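Local coordinates for putative branched chain amino acid ABC transporter, periplasmic amino acid-binding protein (Brucella ovis, PDB 4XFK) that probably serves as the periplasmic binding component of an ABC transport system that takes up amino acids such as leucine, isoleucine and valine, at residues V195-Q209 / N223-L237. The protein carries 1 engineered substitution. Numbering follows the deposited sequence. Where two conformers were deposited one is given.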
# COMPACT_ATOMS: atom_id res chain seq x y z
N VAL A 195 -4.59 17.24 6.99
CA VAL A 195 -3.66 16.13 6.88
C VAL A 195 -2.39 16.36 7.69
O VAL A 195 -1.69 17.36 7.50
CB VAL A 195 -3.27 15.87 5.41
CG1 VAL A 195 -2.45 14.60 5.28
CG2 VAL A 195 -4.52 15.80 4.54
N ASN A 196 -2.11 15.44 8.61
CA ASN A 196 -0.86 15.43 9.36
C ASN A 196 -0.56 16.74 10.09
O ASN A 196 0.57 17.23 10.07
CB ASN A 196 0.31 15.06 8.44
CG ASN A 196 1.55 14.64 9.21
OD1 ASN A 196 1.46 14.00 10.25
ND2 ASN A 196 2.71 15.04 8.71
N LYS A 197 -1.58 17.31 10.72
CA LYS A 197 -1.39 18.55 11.48
C LYS A 197 -2.01 18.51 12.87
O LYS A 197 -1.52 19.14 13.79
CB LYS A 197 -1.94 19.75 10.71
CG LYS A 197 -1.09 20.18 9.52
CD LYS A 197 0.32 20.56 9.94
CE LYS A 197 1.14 21.07 8.76
NZ LYS A 197 2.60 21.15 9.08
N ILE A 198 -3.11 17.77 13.01
CA ILE A 198 -3.84 17.76 14.27
C ILE A 198 -3.08 17.00 15.36
O ILE A 198 -2.70 15.85 15.18
CB ILE A 198 -5.23 17.14 14.07
CG1 ILE A 198 -6.08 18.04 13.16
CG2 ILE A 198 -5.90 16.90 15.41
CD1 ILE A 198 -7.22 17.31 12.48
N GLN A 199 -2.88 17.66 16.50
CA GLN A 199 -2.11 17.05 17.59
C GLN A 199 -2.99 16.52 18.70
O GLN A 199 -2.52 15.82 19.60
CB GLN A 199 -1.10 18.06 18.16
CG GLN A 199 -0.09 18.56 17.15
CD GLN A 199 0.64 17.43 16.44
OE1 GLN A 199 1.30 16.61 17.07
NE2 GLN A 199 0.51 17.38 15.12
N ASP A 200 -4.27 16.86 18.64
CA ASP A 200 -5.23 16.44 19.66
C ASP A 200 -6.53 16.03 18.99
O ASP A 200 -7.31 16.86 18.53
CB ASP A 200 -5.49 17.58 20.65
CG ASP A 200 -6.31 17.14 21.85
OD1 ASP A 200 -6.93 16.06 21.81
OD2 ASP A 200 -6.33 17.89 22.85
N PHE A 201 -6.76 14.72 18.95
CA PHE A 201 -7.94 14.20 18.29
C PHE A 201 -9.14 14.05 19.23
O PHE A 201 -10.18 13.53 18.82
CB PHE A 201 -7.63 12.87 17.61
CG PHE A 201 -7.00 13.03 16.25
CD1 PHE A 201 -7.79 13.15 15.11
CD2 PHE A 201 -5.62 13.10 16.11
CE1 PHE A 201 -7.23 13.31 13.85
CE2 PHE A 201 -5.05 13.26 14.85
CZ PHE A 201 -5.86 13.37 13.73
N SER A 202 -9.02 14.51 20.47
CA SER A 202 -10.14 14.42 21.40
C SER A 202 -11.49 14.95 20.88
O SER A 202 -12.51 14.29 21.07
CB SER A 202 -9.79 15.07 22.75
OG SER A 202 -8.74 14.35 23.38
N PRO A 203 -11.50 16.12 20.20
CA PRO A 203 -12.82 16.59 19.74
C PRO A 203 -13.43 15.69 18.66
O PRO A 203 -14.65 15.60 18.53
CB PRO A 203 -12.51 17.97 19.14
CG PRO A 203 -11.22 18.37 19.75
CD PRO A 203 -10.45 17.13 20.00
N TYR A 204 -12.58 15.03 17.89
CA TYR A 204 -13.05 14.11 16.86
C TYR A 204 -13.59 12.83 17.48
O TYR A 204 -14.62 12.29 17.05
CB TYR A 204 -11.94 13.82 15.85
CG TYR A 204 -11.56 15.05 15.07
CD1 TYR A 204 -12.25 15.40 13.91
CD2 TYR A 204 -10.54 15.90 15.51
CE1 TYR A 204 -11.93 16.54 13.20
CE2 TYR A 204 -10.21 17.04 14.81
CZ TYR A 204 -10.91 17.36 13.66
OH TYR A 204 -10.59 18.49 12.96
N VAL A 205 -12.90 12.35 18.51
CA VAL A 205 -13.38 11.20 19.25
C VAL A 205 -14.74 11.51 19.90
O VAL A 205 -15.64 10.67 19.91
CB VAL A 205 -12.32 10.71 20.27
CG1 VAL A 205 -12.90 9.65 21.19
CG2 VAL A 205 -11.11 10.16 19.52
N ALA A 206 -14.91 12.74 20.39
CA ALA A 206 -16.19 13.15 20.96
C ALA A 206 -17.32 13.09 19.92
O ALA A 206 -18.44 12.66 20.22
CB ALA A 206 -16.08 14.55 21.56
N LYS A 207 -17.03 13.52 18.69
CA LYS A 207 -18.00 13.45 17.60
C LYS A 207 -18.38 12.01 17.28
O LYS A 207 -19.56 11.69 17.05
CB LYS A 207 -17.46 14.14 16.34
N ILE A 208 -17.38 11.13 17.28
CA ILE A 208 -17.61 9.70 17.05
C ILE A 208 -18.49 9.12 18.15
O ILE A 208 -19.44 8.38 17.87
CB ILE A 208 -16.28 8.95 16.95
CG1 ILE A 208 -15.55 9.36 15.67
CG2 ILE A 208 -16.50 7.44 16.97
CD1 ILE A 208 -14.10 8.92 15.61
N GLN A 209 -18.21 9.48 19.39
CA GLN A 209 -19.04 9.03 20.49
C GLN A 209 -20.50 9.47 20.35
O GLN A 209 -21.41 8.70 20.63
CB GLN A 209 -18.45 9.48 21.83
CG GLN A 209 -17.16 8.77 22.17
CD GLN A 209 -16.55 9.26 23.46
OE1 GLN A 209 -16.32 10.45 23.64
NE2 GLN A 209 -16.29 8.33 24.38
N ASN A 223 0.73 9.99 12.12
CA ASN A 223 0.14 10.62 13.30
C ASN A 223 -1.38 10.69 13.28
O ASN A 223 -2.02 10.63 14.33
CB ASN A 223 0.74 12.01 13.50
CG ASN A 223 2.23 11.97 13.62
OD1 ASN A 223 2.95 12.59 12.84
ND2 ASN A 223 2.71 11.19 14.58
N ASP A 224 -1.96 10.79 12.09
CA ASP A 224 -3.41 10.89 11.96
C ASP A 224 -4.13 9.62 12.39
O ASP A 224 -5.32 9.66 12.67
CB ASP A 224 -3.80 11.26 10.54
CG ASP A 224 -3.52 12.71 10.21
OD1 ASP A 224 -3.31 13.52 11.15
OD2 ASP A 224 -3.52 13.05 9.02
N LEU A 225 -3.42 8.48 12.42
CA LEU A 225 -3.97 7.29 13.08
C LEU A 225 -3.38 7.09 14.48
O LEU A 225 -4.11 6.80 15.41
CB LEU A 225 -3.86 6.02 12.22
CG LEU A 225 -4.60 4.79 12.76
CD1 LEU A 225 -6.06 5.11 13.07
CD2 LEU A 225 -4.51 3.64 11.77
N LEU A 226 -2.06 7.28 14.63
CA LEU A 226 -1.42 7.10 15.94
C LEU A 226 -2.07 7.94 17.03
O LEU A 226 -2.38 7.45 18.12
CB LEU A 226 0.08 7.42 15.84
CG LEU A 226 0.96 6.49 15.00
CD1 LEU A 226 2.29 7.14 14.63
CD2 LEU A 226 1.20 5.18 15.74
N LEU A 227 -2.29 9.22 16.74
CA LEU A 227 -2.83 10.13 17.75
C LEU A 227 -4.34 10.00 17.89
O LEU A 227 -4.90 10.28 18.94
CB LEU A 227 -2.44 11.58 17.45
CG LEU A 227 -0.94 11.88 17.46
CD1 LEU A 227 -0.69 13.35 17.18
CD2 LEU A 227 -0.29 11.43 18.78
N LEU A 228 -4.99 9.55 16.81
CA LEU A 228 -6.41 9.24 16.87
C LEU A 228 -6.64 8.05 17.81
O LEU A 228 -7.55 8.08 18.64
CB LEU A 228 -6.94 8.95 15.46
CG LEU A 228 -8.41 8.54 15.34
CD1 LEU A 228 -9.35 9.54 16.01
CD2 LEU A 228 -8.77 8.33 13.87
N MET A 229 -5.82 7.01 17.67
CA MET A 229 -5.90 5.85 18.56
C MET A 229 -5.64 6.24 20.01
O MET A 229 -6.33 5.78 20.92
CB MET A 229 -4.90 4.76 18.13
CG MET A 229 -5.22 4.10 16.80
SD MET A 229 -6.90 3.46 16.67
CE MET A 229 -6.83 2.08 17.82
N LYS A 230 -4.65 7.10 20.23
CA LYS A 230 -4.34 7.55 21.58
C LYS A 230 -5.52 8.29 22.21
O LYS A 230 -5.87 8.06 23.38
CB LYS A 230 -3.10 8.44 21.57
CG LYS A 230 -2.66 8.88 22.95
CD LYS A 230 -1.31 9.55 22.92
CE LYS A 230 -0.89 9.99 24.31
NZ LYS A 230 0.51 10.45 24.33
N ALA A 231 -6.15 9.18 21.45
CA ALA A 231 -7.31 9.92 21.93
C ALA A 231 -8.48 8.97 22.19
O ALA A 231 -9.20 9.13 23.19
CB ALA A 231 -7.71 11.00 20.93
N ALA A 232 -8.67 7.99 21.31
CA ALA A 232 -9.72 6.98 21.51
C ALA A 232 -9.48 6.22 22.80
O ALA A 232 -10.41 5.99 23.58
CB ALA A 232 -9.77 6.02 20.32
N SER A 233 -8.22 5.87 23.06
CA SER A 233 -7.86 5.15 24.28
C SER A 233 -8.16 5.99 25.53
O SER A 233 -8.75 5.50 26.49
CB SER A 233 -6.39 4.76 24.25
OG SER A 233 -6.06 3.99 25.40
N GLY A 234 -7.75 7.26 25.50
CA GLY A 234 -8.01 8.15 26.62
C GLY A 234 -9.48 8.32 26.94
O GLY A 234 -9.85 8.53 28.10
N ALA A 235 -10.33 8.23 25.91
CA ALA A 235 -11.77 8.42 26.06
C ALA A 235 -12.50 7.12 26.36
O ALA A 235 -13.70 7.12 26.64
CB ALA A 235 -12.34 9.05 24.79
N GLY A 236 -11.79 6.00 26.31
CA GLY A 236 -12.41 4.70 26.50
C GLY A 236 -13.41 4.36 25.40
O GLY A 236 -14.44 3.73 25.65
N LEU A 237 -13.09 4.77 24.17
CA LEU A 237 -13.99 4.56 23.04
C LEU A 237 -14.36 3.10 22.89
O LEU A 237 -13.50 2.22 22.95
CB LEU A 237 -13.33 5.05 21.75
CG LEU A 237 -14.16 4.91 20.48
CD1 LEU A 237 -15.29 5.93 20.43
CD2 LEU A 237 -13.26 5.03 19.25
O HOH W 1 -0.52 11.94 9.85
O HOH W 2 -4.11 16.06 10.99
O HOH W 3 -1.58 14.33 13.18
O HOH W 4 -4.81 12.83 20.06
O HOH W 5 -9.82 11.61 24.05
O HOH W 6 -15.29 9.31 27.16
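F201 lays its ring across helix 223-235: CB of L228 stands 4.1 Å above one face of the F201 ring, offset toward the rim, while I198 CG2 covers the centre of the opposite face, so the ring is sandwiched between I198 of its own segment and L228 of helix 223-235. D224 OD1 meets its edge in the ring plane, 3.6 Å from F201 CZ, with the carboxylate turned 77° against the ring. The same carboxylate holds the incoming loop: N196 N donates to D224 OD2 (2.8 Å), on the syn side and somewhat out of the carboxylate plane. OD1 accepts from two waters, one bound by I198 N, the other donating to I198 O; OD2 thus holds the loop backbone directly, OD1 through water. The side-chain ND2 of N196 is hydrogen-bonded to Q24 OE1. Past F201, at the N-cap of helix 202-210, V205 is a knob in a hole formed by L228, A231, A232 and A235. With V205 CG1 anti to the backbone N (chi1 171°), its two methyls divide the work: CG1 reaches A235 CB at 3.7 Å, and CG2 lies 3.8 Å from A231 CB. L237, just beyond the Schellman turn at G236, closes the far end as its CD1 touches I208 CG2 at 4.0 Å and also Q209 CG. Waters link F201 N to L227 O and S202 OG to A231 O along the margin. The axes of 202-209 and 223-235 approach to 8.9 Å, with a signed crossing angle of -61°. Successive helices joined through parallel strand 215-218, in alternation with strands 158-164 and 240-243, are typical of the Rossmann-like alpha/beta lobe of periplasmic binding proteins.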